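Local atomic coordinates of 3',5'-cyclic-nucleotide phosphodiesterase 1 (Saccharomyces cerevisiae, PDB entry 4OJV), a protein that belongs to the class II cyclic-nucleotide phosphodiesterase family of the metallo-beta-lactamase-like clan and holds two zinc ions in this structure. Residues P288-G293 with K328-K333; G120-Y125 with K198-P203; E63-F68 with E363-F368. One frame throughout, in Å; residues are numbered along the deposited sequence.

Overall arrangement
Interactions 2 and 3 are largely buried and each touches the eight-stranded mixed sheet. Interaction 2 uses strand 121-125, and interaction 3 uses strand 365-368. Interaction 1 joins helix 288-291 to a loop, is only partly buried, and lies near the zinc site. The centres of interactions 1 and 2 are about 34 Å apart, on opposite sides of the chain's centre. Interactions 1 and 3 both reach the second subunit, and their nearest atoms are about 6 Å apart. The chemistry differs as well. Interaction 1 is an amide-carbonyl bond beside a lysine that holds sulfate. Interaction 2 is a carboxylate gripped by hydroxyls and water. Interaction 3 is a histidine-carboxylate pair.

Interaction 1. Residues P288-G293 with K328-K333; sequences PEQLYG and KSTPAK. With SO4 (sulfate ion), chain B.
S329 O is the polar atom that ties the two segments together. Q290 NE2 donates to S329 O at 2.8 Å. The approach is nearly straight off the carbonyl, with a C=O...N angle of 167°, and S329 O lies close to the plane of the Q290 amide. The N-H itself is less well aimed, at 136°. Y115 of the second subunit adds a weak bond to S329 O. Q290 reaches across because CG stands anti to the backbone N (chi1 -150°) and the rest of the chain is extended.

K328 lies alongside it, and the two side chains run past each other in opposite directions. Q290 CG meets K328 CD at 3.7 Å, so the methylene parts of the two side chains touch beside the polar bond. The K328 chain is straight until its last torsion, which turns NZ aside. K328 NZ then donates to sulfate O2 at 2.8 Å and weakly to O4 of the same ion. G13 O also accepts from NZ, and H294 NE2 holds the sulfate too.

The side chain of K328 is about 6 Å from a zinc ion. At the end of the other segment, G293 O bonds ND1 of H213, a zinc ligand. The contact therefore borders the second shell of the dinuclear zinc site of a metallo-beta-lactamase-like fold.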
ATOM      1  N   PRO A 288     -20.786  -2.629 -14.530  1.00 39.19           N
ATOM      2  CA  PRO A 288     -20.829  -1.164 -14.393  1.00 37.20           C
ATOM      3  C   PRO A 288     -20.126  -0.641 -13.138  1.00 35.17           C
ATOM      4  O   PRO A 288     -19.450   0.392 -13.199  1.00 32.83           O
ATOM      5  CB  PRO A 288     -22.331  -0.860 -14.327  1.00 38.92           C
ATOM      6  CG  PRO A 288     -22.985  -2.028 -14.983  1.00 40.80           C
ATOM      7  CD  PRO A 288     -22.143  -3.203 -14.590  1.00 39.99           C
ATOM      8  N   GLU A 289     -20.273  -1.361 -12.025  1.00 33.19           N
ATOM      9  CA  GLU A 289     -19.698  -0.976 -10.731  1.00 33.66           C
ATOM     10  C   GLU A 289     -18.178  -0.822 -10.764  1.00 30.93           C
ATOM     11  O   GLU A 289     -17.622   0.022 -10.063  1.00 31.23           O
ATOM     12  CB  GLU A 289     -20.089  -1.985  -9.639  1.00 37.15           C
ATOM     13  CG  GLU A 289     -21.549  -1.932  -9.199  1.00 40.23           C
ATOM     14  CD  GLU A 289     -22.512  -2.506 -10.227  1.00 41.75           C
ATOM     15  OE1 GLU A 289     -22.091  -3.348 -11.048  1.00 41.82           O
ATOM     16  OE2 GLU A 289     -23.697  -2.112 -10.214  1.00 46.83           O
ATOM     17  N   GLN A 290     -17.516  -1.640 -11.578  1.00 29.89           N
ATOM     18  CA  GLN A 290     -16.061  -1.603 -11.693  1.00 30.00           C
ATOM     19  C   GLN A 290     -15.586  -0.592 -12.741  1.00 24.31           C
ATOM     20  O   GLN A 290     -14.451  -0.109 -12.682  1.00 25.32           O
ATOM     21  CB  GLN A 290     -15.520  -2.999 -12.018  1.00 32.63           C
ATOM     22  CG  GLN A 290     -14.117  -3.258 -11.484  1.00 34.02           C
ATOM     23  CD  GLN A 290     -13.630  -4.676 -11.732  1.00 35.15           C
ATOM     24  OE1 GLN A 290     -14.172  -5.400 -12.570  1.00 41.25           O
ATOM     25  NE2 GLN A 290     -12.590  -5.077 -11.003  1.00 23.51           N
ATOM     26  N   LEU A 291     -16.464  -0.262 -13.684  1.00 21.33           N
ATOM     27  CA  LEU A 291     -16.114   0.623 -14.796  1.00 20.72           C
ATOM     28  C   LEU A 291     -16.306   2.119 -14.512  1.00 20.99           C
ATOM     29  O   LEU A 291     -15.660   2.950 -15.154  1.00 20.89           O
ATOM     30  CB  LEU A 291     -16.867   0.205 -16.067  1.00 22.53           C
ATOM     31  CG  LEU A 291     -16.603   0.944 -17.385  1.00 23.13           C
ATOM     32  CD1 LEU A 291     -15.138   0.851 -17.793  1.00 20.65           C
ATOM     33  CD2 LEU A 291     -17.505   0.398 -18.480  1.00 25.00           C
ATOM     34  N   TYR A 292     -17.183   2.466 -13.569  1.00 21.54           N
ATOM     35  CA  TYR A 292     -17.440   3.874 -13.237  1.00 22.49           C
ATOM     36  C   TYR A 292     -16.147   4.661 -13.026  1.00 18.85           C
ATOM     37  O   TYR A 292     -15.294   4.273 -12.217  1.00 20.84           O
ATOM     38  CB  TYR A 292     -18.330   4.015 -11.993  1.00 25.35           C
ATOM     39  CG  TYR A 292     -19.756   3.524 -12.153  1.00 29.57           C
ATOM     40  CD1 TYR A 292     -20.324   2.672 -11.205  1.00 32.45           C
ATOM     41  CD2 TYR A 292     -20.541   3.915 -13.241  1.00 32.38           C
ATOM     42  CE1 TYR A 292     -21.628   2.220 -11.339  1.00 34.81           C
ATOM     43  CE2 TYR A 292     -21.847   3.467 -13.383  1.00 36.66           C
ATOM     44  CZ  TYR A 292     -22.384   2.620 -12.431  1.00 37.90           C
ATOM     45  OH  TYR A 292     -23.679   2.173 -12.564  1.00 42.83           O
ATOM     46  N   GLY A 293     -16.013   5.758 -13.772  1.00 17.61           N
ATOM     47  CA  GLY A 293     -14.843   6.637 -13.693  1.00 15.76           C
ATOM     48  C   GLY A 293     -13.628   6.182 -14.486  1.00 12.48           C
ATOM     49  O   GLY A 293     -12.579   6.825 -14.423  1.00 13.03           O
ATOM     50  N   LYS A 328      -7.473  -3.492 -13.555  1.00 10.07           N
ATOM     51  CA  LYS A 328      -7.983  -4.011 -12.292  1.00 10.90           C
ATOM     52  C   LYS A 328      -7.986  -5.532 -12.266  1.00 10.49           C
ATOM     53  O   LYS A 328      -8.139  -6.189 -13.305  1.00 11.77           O
ATOM     54  CB  LYS A 328      -9.399  -3.485 -12.065  1.00 11.91           C
ATOM     55  CG  LYS A 328      -9.419  -1.999 -11.735  1.00 12.34           C
ATOM     56  CD  LYS A 328     -10.826  -1.470 -11.486  1.00 14.15           C
ATOM     57  CE  LYS A 328     -10.843   0.003 -11.087  1.00 14.79           C
ATOM     58  NZ  LYS A 328     -10.185   0.316  -9.783  1.00 15.35           N
ATOM     59  N   SER A 329      -7.831  -6.106 -11.075  1.00 11.14           N
ATOM     60  CA  SER A 329      -8.118  -7.536 -10.912  1.00 12.54           C
ATOM     61  C   SER A 329      -9.611  -7.771 -11.074  1.00 13.81           C
ATOM     62  O   SER A 329     -10.440  -6.866 -10.891  1.00 15.29           O
ATOM     63  CB  SER A 329      -7.709  -8.059  -9.536  1.00 14.22           C
ATOM     64  OG  SER A 329      -6.336  -7.909  -9.303  1.00 13.71           O
ATOM     65  N   THR A 330      -9.957  -8.998 -11.405  1.00 15.27           N
ATOM     66  CA  THR A 330     -11.338  -9.405 -11.518  1.00 16.28           C
ATOM     67  C   THR A 330     -11.332 -10.904 -11.251  1.00 16.72           C
ATOM     68  O   THR A 330     -10.327 -11.566 -11.513  1.00 16.61           O
ATOM     69  CB  THR A 330     -11.918  -9.048 -12.909  1.00 18.74           C
ATOM     70  OG1 THR A 330     -13.282  -9.466 -12.980  1.00 22.87           O
ATOM     71  CG2 THR A 330     -11.130  -9.694 -14.038  1.00 21.30           C
ATOM     72  N   PRO A 331     -12.420 -11.443 -10.679  1.00 17.03           N
ATOM     73  CA  PRO A 331     -12.448 -12.888 -10.429  1.00 18.07           C
ATOM     74  C   PRO A 331     -12.820 -13.686 -11.690  1.00 17.98           C
ATOM     75  O   PRO A 331     -13.816 -14.412 -11.709  1.00 21.89           O
ATOM     76  CB  PRO A 331     -13.502 -13.032  -9.323  1.00 19.79           C
ATOM     77  CG  PRO A 331     -14.402 -11.864  -9.519  1.00 20.54           C
ATOM     78  CD  PRO A 331     -13.556 -10.743 -10.045  1.00 18.50           C
ATOM     79  N   ALA A 332     -12.004 -13.520 -12.732  1.00 17.40           N
ATOM     80  CA  ALA A 332     -12.217 -14.123 -14.040  1.00 17.54           C
ATOM     81  C   ALA A 332     -11.245 -15.268 -14.271  1.00 15.69           C
ATOM     82  O   ALA A 332     -10.249 -15.402 -13.566  1.00 15.08           O
ATOM     83  CB  ALA A 332     -12.055 -13.077 -15.133  1.00 20.88           C
ATOM     84  N   LYS A 333     -11.536 -16.095 -15.273  1.00 15.96           N
ATOM     85  CA  LYS A 333     -10.673 -17.227 -15.582  1.00 16.36           C
ATOM     86  C   LYS A 333      -9.347 -16.777 -16.187  1.00 14.47           C
ATOM     87  O   LYS A 333      -8.311 -17.377 -15.920  1.00 16.07           O
ATOM     88  CB  LYS A 333     -11.377 -18.215 -16.514  1.00 20.73           C
ATOM     89  CG  LYS A 333     -12.548 -18.945 -15.870  1.00 27.21           C
ATOM     90  CD  LYS A 333     -13.174 -19.955 -16.820  1.00 31.23           C
ATOM     91  CE  LYS A 333     -14.290 -20.729 -16.138  1.00 36.65           C
ATOM     92  NZ  LYS A 333     -14.879 -21.766 -17.029  1.00 40.88           N
TER
HETATM   93  S   SO4 B 401      -9.996   3.842  -8.787  1.00 17.23           S
HETATM   94  O1  SO4 B 401      -9.791   3.778  -7.313  1.00 17.96           O
HETATM   95  O2  SO4 B 401     -11.075   2.882  -9.167  1.00 17.99           O
HETATM   96  O3  SO4 B 401     -10.353   5.236  -9.207  1.00 16.87           O
HETATM   97  O4  SO4 B 401      -8.721   3.408  -9.411  1.00 19.18           O

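Interaction 2. Residues G120-Y125 with K198-P203; sequences GITDYY and KCTIFP
T200, Y125 and D123 carry most of this contact, which joins the two sheets of a metallo-beta-lactamase-like sandwich. Strand 121-125 sits in the eight-stranded sheet between strands 35-38 and 153-157. Residues 199-203 form the connection between the antiparallel strands 197-198 and 204-215 of the other sheet.

T200 and D123 approach from opposite directions. T200 OG1 donates to D123 OD2 at 2.6 Å. It meets that oxygen on its syn side, 16° out of the carboxylate plane. The T200 hydroxyl lies between its own backbone N and carbonyl carbon (chi1 68°), while the methyl CG2 rests 3.6 Å from D123 OD1. D123 OD2 has a second hydroxyl donor from its own strand. T122 OG1 reaches it at 2.7 Å, but from above the carboxylate plane, 46° out of it. Water 1 adds a weak third bond to the same oxygen. On the other branch, D123 OD1 accepts from W156 NE1. The buried carboxylate is thus gripped at both oxygens, which should fix its rotation and probably favours the charged form.

Y125 points its hydroxyl end at the loop, and water 1 stands between Y125 OH and D123 OD2. Y125 OH lies 4.0 Å from C199 SG, a plain contact. The ring stacks on W156 and meets F230 edge-to-face, so aromatic neighbours help to hold it. Waters 1 and 2 both lie at the ring edge, in its plane. Water 2 is bonded to Y125 OH and also donates to K198 O. Water 1 is bonded to Y125 OH at 2.9 Å and accepts from T200 N at 2.9 Å, so it links the strand to the loop backbone.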
ATOM      1  N   GLY A 120      16.758  10.268  -4.352  1.00 12.14           N
ATOM      2  CA  GLY A 120      16.794  10.950  -5.633  1.00 13.11           C
ATOM      3  C   GLY A 120      15.441  11.325  -6.205  1.00 12.42           C
ATOM      4  O   GLY A 120      15.378  12.148  -7.118  1.00 13.81           O
ATOM      5  N   ILE A 121      14.357  10.745  -5.698  1.00 12.90           N
ATOM      6  CA  ILE A 121      13.040  11.187  -6.163  1.00 15.66           C
ATOM      7  C   ILE A 121      12.759  12.626  -5.651  1.00 15.57           C
ATOM      8  O   ILE A 121      12.450  12.816  -4.469  1.00 24.19           O
ATOM      9  CB  ILE A 121      11.952  10.181  -5.776  1.00 17.84           C
ATOM     10  CG1 ILE A 121      12.119   8.875  -6.544  1.00 20.07           C
ATOM     11  CG2 ILE A 121      10.577  10.732  -6.114  1.00 21.92           C
ATOM     12  CD1 ILE A 121      13.168   7.930  -6.045  1.00 21.00           C
ATOM     13  N   THR A 122      12.947  13.616  -6.528  1.00 16.45           N
ATOM     14  CA  THR A 122      12.888  15.046  -6.175  1.00 19.72           C
ATOM     15  C   THR A 122      11.457  15.592  -6.190  1.00 17.89           C
ATOM     16  O   THR A 122      11.085  16.467  -5.391  1.00 17.94           O
ATOM     17  CB  THR A 122      13.743  15.916  -7.140  1.00 18.72           C
ATOM     18  OG1 THR A 122      13.290  15.780  -8.506  1.00 22.27           O
ATOM     19  CG2 THR A 122      15.229  15.581  -7.042  1.00 22.13           C
ATOM     20  N   ASP A 123      10.661  15.068  -7.111  1.00 13.46           N
ATOM     21  CA  ASP A 123       9.404  15.685  -7.492  1.00 11.73           C
ATOM     22  C   ASP A 123       8.410  14.589  -7.837  1.00 10.56           C
ATOM     23  O   ASP A 123       8.730  13.665  -8.587  1.00 10.79           O
ATOM     24  CB  ASP A 123       9.574  16.575  -8.742  1.00 14.52           C
ATOM     25  CG  ASP A 123      10.478  17.793  -8.522  1.00 15.99           C
ATOM     26  OD1 ASP A 123      10.058  18.770  -7.881  1.00 16.13           O
ATOM     27  OD2 ASP A 123      11.585  17.785  -9.079  1.00 20.28           O
ATOM     28  N   TYR A 124       7.199  14.712  -7.304  1.00  9.48           N
ATOM     29  CA  TYR A 124       6.064  13.885  -7.701  1.00  9.28           C
ATOM     30  C   TYR A 124       5.070  14.752  -8.454  1.00  9.72           C
ATOM     31  O   TYR A 124       4.798  15.885  -8.028  1.00 11.43           O
ATOM     32  CB  TYR A 124       5.334  13.338  -6.480  1.00  9.78           C
ATOM     33  CG  TYR A 124       6.061  12.332  -5.624  1.00  9.67           C
ATOM     34  CD1 TYR A 124       7.022  12.733  -4.701  1.00 11.28           C
ATOM     35  CD2 TYR A 124       5.741  10.981  -5.697  1.00 10.01           C
ATOM     36  CE1 TYR A 124       7.663  11.806  -3.891  1.00 12.41           C
ATOM     37  CE2 TYR A 124       6.372  10.047  -4.885  1.00 10.78           C
ATOM     38  CZ  TYR A 124       7.329  10.473  -3.989  1.00 11.52           C
ATOM     39  OH  TYR A 124       7.950   9.572  -3.152  1.00 13.07           O
ATOM     40  N   TYR A 125       4.510  14.212  -9.535  1.00  9.14           N
ATOM     41  CA  TYR A 125       3.405  14.844 -10.247  1.00  9.11           C
ATOM     42  C   TYR A 125       2.204  13.941 -10.051  1.00  9.26           C
ATOM     43  O   TYR A 125       2.133  12.853 -10.619  1.00  9.82           O
ATOM     44  CB  TYR A 125       3.768  15.040 -11.728  1.00 10.15           C
ATOM     45  CG  TYR A 125       4.882  16.046 -11.882  1.00  9.79           C
ATOM     46  CD1 TYR A 125       6.214  15.646 -11.835  1.00 10.33           C
ATOM     47  CD2 TYR A 125       4.607  17.408 -12.006  1.00 11.28           C
ATOM     48  CE1 TYR A 125       7.243  16.573 -11.944  1.00 12.09           C
ATOM     49  CE2 TYR A 125       5.623  18.337 -12.105  1.00 11.79           C
ATOM     50  CZ  TYR A 125       6.934  17.914 -12.065  1.00 12.20           C
ATOM     51  OH  TYR A 125       7.959  18.829 -12.169  1.00 15.85           O
ATOM     52  N   LYS A 198       8.068  24.321 -15.979  1.00 24.00           N
ATOM     53  CA  LYS A 198       9.387  23.709 -16.116  1.00 24.49           C
ATOM     54  C   LYS A 198       9.636  22.675 -15.035  1.00 24.31           C
ATOM     55  O   LYS A 198       9.262  22.871 -13.875  1.00 24.66           O
ATOM     56  CB  LYS A 198      10.496  24.769 -16.095  1.00 27.56           C
ATOM     57  CG  LYS A 198      10.302  25.929 -17.067  1.00 29.07           C
ATOM     58  CD  LYS A 198      10.361  25.477 -18.520  1.00 31.45           C
ATOM     59  CE  LYS A 198       9.964  26.596 -19.470  1.00 33.21           C
ATOM     60  NZ  LYS A 198       9.838  26.122 -20.877  1.00 28.66           N
ATOM     61  N   CYS A 199      10.250  21.561 -15.426  1.00 21.30           N
ATOM     62  CA  CYS A 199      10.753  20.600 -14.454  1.00 19.65           C
ATOM     63  C   CYS A 199      11.976  21.199 -13.765  1.00 20.68           C
ATOM     64  O   CYS A 199      12.668  22.051 -14.336  1.00 21.63           O
ATOM     65  CB  CYS A 199      11.117  19.273 -15.116  1.00 19.46           C
ATOM     66  SG  CYS A 199       9.709  18.315 -15.732  1.00 19.85           S
ATOM     67  N   THR A 200      12.242  20.750 -12.543  1.00 20.45           N
ATOM     68  CA  THR A 200      13.241  21.378 -11.674  1.00 21.19           C
ATOM     69  C   THR A 200      14.683  21.004 -12.021  1.00 20.83           C
ATOM     70  O   THR A 200      15.588  21.830 -11.895  1.00 25.87           O
ATOM     71  CB  THR A 200      12.970  21.059 -10.187  1.00 21.85           C
ATOM     72  OG1 THR A 200      13.209  19.669  -9.940  1.00 23.64           O
ATOM     73  CG2 THR A 200      11.533  21.400  -9.807  1.00 23.39           C
ATOM     74  N   ILE A 201      14.911  19.763 -12.439  1.00 19.75           N
ATOM     75  CA  ILE A 201      16.283  19.324 -12.733  1.00 21.77           C
ATOM     76  C   ILE A 201      16.459  18.985 -14.209  1.00 21.30           C
ATOM     77  O   ILE A 201      17.417  19.446 -14.854  1.00 21.98           O
ATOM     78  CB  ILE A 201      16.734  18.133 -11.843  1.00 22.56           C
ATOM     79  CG1 ILE A 201      16.621  18.481 -10.350  1.00 26.23           C
ATOM     80  CG2 ILE A 201      18.145  17.659 -12.204  1.00 23.81           C
ATOM     81  CD1 ILE A 201      17.617  19.508  -9.837  1.00 28.68           C
ATOM     82  N   PHE A 202      15.537  18.197 -14.758  1.00 16.21           N
ATOM     83  CA  PHE A 202      15.673  17.793 -16.147  1.00 15.37           C
ATOM     84  C   PHE A 202      15.272  18.948 -17.053  1.00 14.82           C
ATOM     85  O   PHE A 202      14.407  19.739 -16.686  1.00 14.91           O
ATOM     86  CB  PHE A 202      14.823  16.562 -16.477  1.00 14.39           C
ATOM     87  CG  PHE A 202      15.013  15.398 -15.534  1.00 13.54           C
ATOM     88  CD1 PHE A 202      16.263  15.083 -14.997  1.00 13.79           C
ATOM     89  CD2 PHE A 202      13.931  14.580 -15.218  1.00 13.12           C
ATOM     90  CE1 PHE A 202      16.418  14.005 -14.136  1.00 14.47           C
ATOM     91  CE2 PHE A 202      14.082  13.499 -14.362  1.00 13.06           C
ATOM     92  CZ  PHE A 202      15.325  13.211 -13.826  1.00 13.91           C
ATOM     93  N   PRO A 203      15.883  19.030 -18.250  1.00 15.35           N
ATOM     94  CA  PRO A 203      15.570  20.109 -19.198  1.00 15.61           C
ATOM     95  C   PRO A 203      14.275  19.799 -19.955  1.00 15.24           C
ATOM     96  O   PRO A 203      14.263  19.678 -21.193  1.00 15.59           O
ATOM     97  CB  PRO A 203      16.793  20.128 -20.120  1.00 17.79           C
ATOM     98  CG  PRO A 203      17.294  18.724 -20.091  1.00 18.34           C
ATOM     99  CD  PRO A 203      17.023  18.213 -18.703  1.00 17.32           C
TER
HETATM  100  O   HOH W   1      10.787  18.307 -11.824  1.00 21.83           O
HETATM  101  O   HOH W   2       7.392  21.278 -11.867  1.00 24.30           O

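Interaction 3. Residues E63-F68 with E363-F368; sequences ELVPSF and EGHTLF
E63 and V65 face H365 from a separate sheet, and even the nearest CA atoms of the two segments, those of V65 and E363, are 8.9 Å apart. Between the two segments the contact is made by side chains. Strand 64-66 pairs with strand 73-75 in a small antiparallel sheet. Strand 365-368 lies between strands 86-88 and 4-8 of the large mixed sheet.

The main bond runs from H365 NE2 to E63 OE2. The modelled separation of 2.4 Å is very short, and its exact value deserves caution. The N-H...O angle is 155°. The two groups come from opposite directions, and the carboxylate meets the imidazole at its edge. Their planes are only 9° apart, so carboxylate and ring are nearly coplanar. E63 reaches H365 with an extended chain, CG standing anti to the backbone N (chi1 -166°). E63 OE1 is the farther oxygen, 3.6 Å from H365 NE2.

V65 supplies the nonpolar part. Its CG1 methyl comes within 3.9 Å of H365 CE1, approaching the ring obliquely. I76 packs against both E63 and H365, and I86 of strand 86-88 also touches the histidine.

The far side of the imidazole is held by its own segment. H365 ND1 donates to E363 O at 2.9 Å, from well above the plane of that carbonyl. L362 O is a second, weak acceptor for ND1. Further along the first segment, F68 makes backbone hydrogen bonds to the second subunit.

Both ring nitrogens of H365 therefore have oxygen partners, which supports the modelled ring flip. If both donate, the ring would be a cation facing the E63 carboxylate, and the pair would probably have ionic character. The very short modelled distance leaves the sharing of the proton in doubt.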
ATOM      1  N   GLU A  63      11.756 -14.839 -19.449  1.00 25.66           N
ATOM      2  CA  GLU A  63      11.196 -14.136 -18.306  1.00 22.08           C
ATOM      3  C   GLU A  63       9.698 -14.405 -18.085  1.00 18.21           C
ATOM      4  O   GLU A  63       8.909 -14.338 -19.022  1.00 18.40           O
ATOM      5  CB  GLU A  63      11.441 -12.646 -18.469  1.00 23.19           C
ATOM      6  CG  GLU A  63      11.195 -11.871 -17.200  1.00 23.95           C
ATOM      7  CD  GLU A  63      11.235 -10.380 -17.421  1.00 25.74           C
ATOM      8  OE1 GLU A  63      11.893  -9.912 -18.378  1.00 28.65           O
ATOM      9  OE2 GLU A  63      10.604  -9.688 -16.621  1.00 27.60           O
ATOM     10  N   LEU A  64       9.335 -14.712 -16.843  1.00 17.02           N
ATOM     11  CA  LEU A  64       7.937 -14.873 -16.443  1.00 17.77           C
ATOM     12  C   LEU A  64       7.567 -13.760 -15.487  1.00 17.86           C
ATOM     13  O   LEU A  64       8.376 -13.365 -14.645  1.00 21.21           O
ATOM     14  CB  LEU A  64       7.709 -16.220 -15.748  1.00 19.46           C
ATOM     15  CG  LEU A  64       8.023 -17.505 -16.516  1.00 19.54           C
ATOM     16  CD1 LEU A  64       7.897 -18.716 -15.605  1.00 23.34           C
ATOM     17  CD2 LEU A  64       7.111 -17.645 -17.723  1.00 20.44           C
ATOM     18  N   VAL A  65       6.340 -13.261 -15.619  1.00 15.39           N
ATOM     19  CA  VAL A  65       5.849 -12.198 -14.740  1.00 14.05           C
ATOM     20  C   VAL A  65       4.638 -12.682 -13.936  1.00 13.07           C
ATOM     21  O   VAL A  65       3.918 -13.579 -14.369  1.00 14.04           O
ATOM     22  CB  VAL A  65       5.498 -10.898 -15.512  1.00 15.20           C
ATOM     23  CG1 VAL A  65       6.711 -10.358 -16.260  1.00 16.67           C
ATOM     24  CG2 VAL A  65       4.339 -11.114 -16.476  1.00 15.92           C
ATOM     25  N   PRO A  66       4.388 -12.083 -12.761  1.00 13.10           N
ATOM     26  CA  PRO A  66       3.208 -12.517 -11.997  1.00 13.65           C
ATOM     27  C   PRO A  66       1.895 -12.316 -12.753  1.00 12.30           C
ATOM     28  O   PRO A  66       1.766 -11.343 -13.514  1.00 12.66           O
ATOM     29  CB  PRO A  66       3.241 -11.618 -10.758  1.00 14.93           C
ATOM     30  CG  PRO A  66       4.680 -11.245 -10.614  1.00 16.96           C
ATOM     31  CD  PRO A  66       5.189 -11.094 -12.017  1.00 14.72           C
ATOM     32  N   SER A  67       0.952 -13.242 -12.556  1.00 11.93           N
ATOM     33  CA  SER A  67      -0.361 -13.168 -13.189  1.00 11.57           C
ATOM     34  C   SER A  67      -1.470 -13.561 -12.213  1.00 12.12           C
ATOM     35  O   SER A  67      -2.294 -12.724 -11.841  1.00 12.64           O
ATOM     36  CB  SER A  67      -0.396 -14.054 -14.441  1.00 12.21           C
ATOM     37  OG  SER A  67      -1.693 -14.104 -14.990  1.00 11.34           O
ATOM     38  N   PHE A  68      -1.485 -14.837 -11.813  1.00 12.16           N
ATOM     39  CA  PHE A  68      -2.418 -15.409 -10.820  1.00 12.20           C
ATOM     40  C   PHE A  68      -3.777 -15.831 -11.384  1.00 12.45           C
ATOM     41  O   PHE A  68      -4.737 -16.035 -10.637  1.00 13.34           O
ATOM     42  CB  PHE A  68      -2.543 -14.523  -9.565  1.00 13.98           C
ATOM     43  CG  PHE A  68      -1.217 -14.194  -8.935  1.00 14.76           C
ATOM     44  CD1 PHE A  68      -0.406 -15.199  -8.410  1.00 17.58           C
ATOM     45  CD2 PHE A  68      -0.762 -12.884  -8.894  1.00 15.67           C
ATOM     46  CE1 PHE A  68       0.827 -14.899  -7.844  1.00 19.49           C
ATOM     47  CE2 PHE A  68       0.461 -12.573  -8.312  1.00 16.57           C
ATOM     48  CZ  PHE A  68       1.256 -13.581  -7.790  1.00 19.24           C
ATOM     49  N   GLU A 363       4.976  -3.937 -13.970  1.00 11.62           N
ATOM     50  CA  GLU A 363       5.773  -3.541 -12.825  1.00 11.87           C
ATOM     51  C   GLU A 363       7.136  -4.205 -12.857  1.00 11.51           C
ATOM     52  O   GLU A 363       7.279  -5.335 -13.348  1.00 12.48           O
ATOM     53  CB  GLU A 363       5.070  -3.958 -11.539  1.00 14.11           C
ATOM     54  CG  GLU A 363       3.760  -3.256 -11.302  1.00 16.44           C
ATOM     55  CD  GLU A 363       2.538  -3.903 -11.931  1.00 16.85           C
ATOM     56  OE1 GLU A 363       2.610  -4.851 -12.800  1.00 14.39           O
ATOM     57  OE2 GLU A 363       1.472  -3.404 -11.507  1.00 19.24           O
ATOM     58  N   GLY A 364       8.136  -3.502 -12.344  1.00 11.38           N
ATOM     59  CA  GLY A 364       9.471  -4.078 -12.234  1.00 12.76           C
ATOM     60  C   GLY A 364      10.241  -4.042 -13.539  1.00 11.86           C
ATOM     61  O   GLY A 364      11.240  -4.745 -13.681  1.00 13.41           O
ATOM     62  N   HIS A 365       9.788  -3.219 -14.486  1.00 11.57           N
ATOM     63  CA  HIS A 365      10.435  -3.079 -15.790  1.00 11.40           C
ATOM     64  C   HIS A 365      10.643  -1.638 -16.134  1.00 11.58           C
ATOM     65  O   HIS A 365       9.937  -0.763 -15.627  1.00 11.62           O
ATOM     66  CB  HIS A 365       9.606  -3.775 -16.873  1.00 12.24           C
ATOM     67  CG  HIS A 365       9.517  -5.259 -16.681  1.00 12.47           C
ATOM     68  ND1 HIS A 365       8.697  -5.823 -15.773  1.00 13.84           N
ATOM     69  CD2 HIS A 365      10.237  -6.297 -17.264  1.00 14.58           C
ATOM     70  CE1 HIS A 365       8.862  -7.158 -15.802  1.00 16.09           C
ATOM     71  NE2 HIS A 365       9.812  -7.440 -16.707  1.00 16.23           N
ATOM     72  N   THR A 366      11.613  -1.383 -17.007  1.00 11.19           N
ATOM     73  CA  THR A 366      11.896  -0.063 -17.532  1.00 10.96           C
ATOM     74  C   THR A 366      11.622  -0.036 -19.031  1.00 11.14           C
ATOM     75  O   THR A 366      12.006  -0.955 -19.763  1.00 12.07           O
ATOM     76  CB  THR A 366      13.361   0.333 -17.246  1.00 11.63           C
ATOM     77  OG1 THR A 366      13.582   0.277 -15.833  1.00 12.32           O
ATOM     78  CG2 THR A 366      13.665   1.745 -17.743  1.00 12.74           C
ATOM     79  N   LEU A 367      10.928   1.007 -19.473  1.00 10.68           N
ATOM     80  CA  LEU A 367      10.676   1.251 -20.894  1.00 11.02           C
ATOM     81  C   LEU A 367      11.618   2.331 -21.382  1.00 10.83           C
ATOM     82  O   LEU A 367      11.908   3.281 -20.654  1.00 12.32           O
ATOM     83  CB  LEU A 367       9.247   1.739 -21.120  1.00 11.87           C
ATOM     84  CG  LEU A 367       8.117   0.945 -20.481  1.00 13.18           C
ATOM     85  CD1 LEU A 367       6.771   1.559 -20.825  1.00 15.90           C
ATOM     86  CD2 LEU A 367       8.171  -0.490 -20.957  1.00 15.77           C
ATOM     87  N   PHE A 368      12.062   2.198 -22.630  1.00 12.07           N
ATOM     88  CA  PHE A 368      12.998   3.132 -23.242  1.00 13.08           C
ATOM     89  C   PHE A 368      12.291   3.668 -24.469  1.00 13.84           C
ATOM     90  O   PHE A 368      12.095   2.928 -25.433  1.00 15.77           O
ATOM     91  CB  PHE A 368      14.303   2.410 -23.598  1.00 14.90           C
ATOM     92  CG  PHE A 368      15.003   1.807 -22.405  1.00 13.83           C
ATOM     93  CD1 PHE A 368      14.610   0.580 -21.897  1.00 14.17           C
ATOM     94  CD2 PHE A 368      16.047   2.483 -21.778  1.00 15.41           C
ATOM     95  CE1 PHE A 368      15.233   0.038 -20.779  1.00 14.32           C
ATOM     96  CE2 PHE A 368      16.681   1.938 -20.667  1.00 15.86           C
ATOM     97  CZ  PHE A 368      16.279   0.711 -20.171  1.00 15.58           C
TER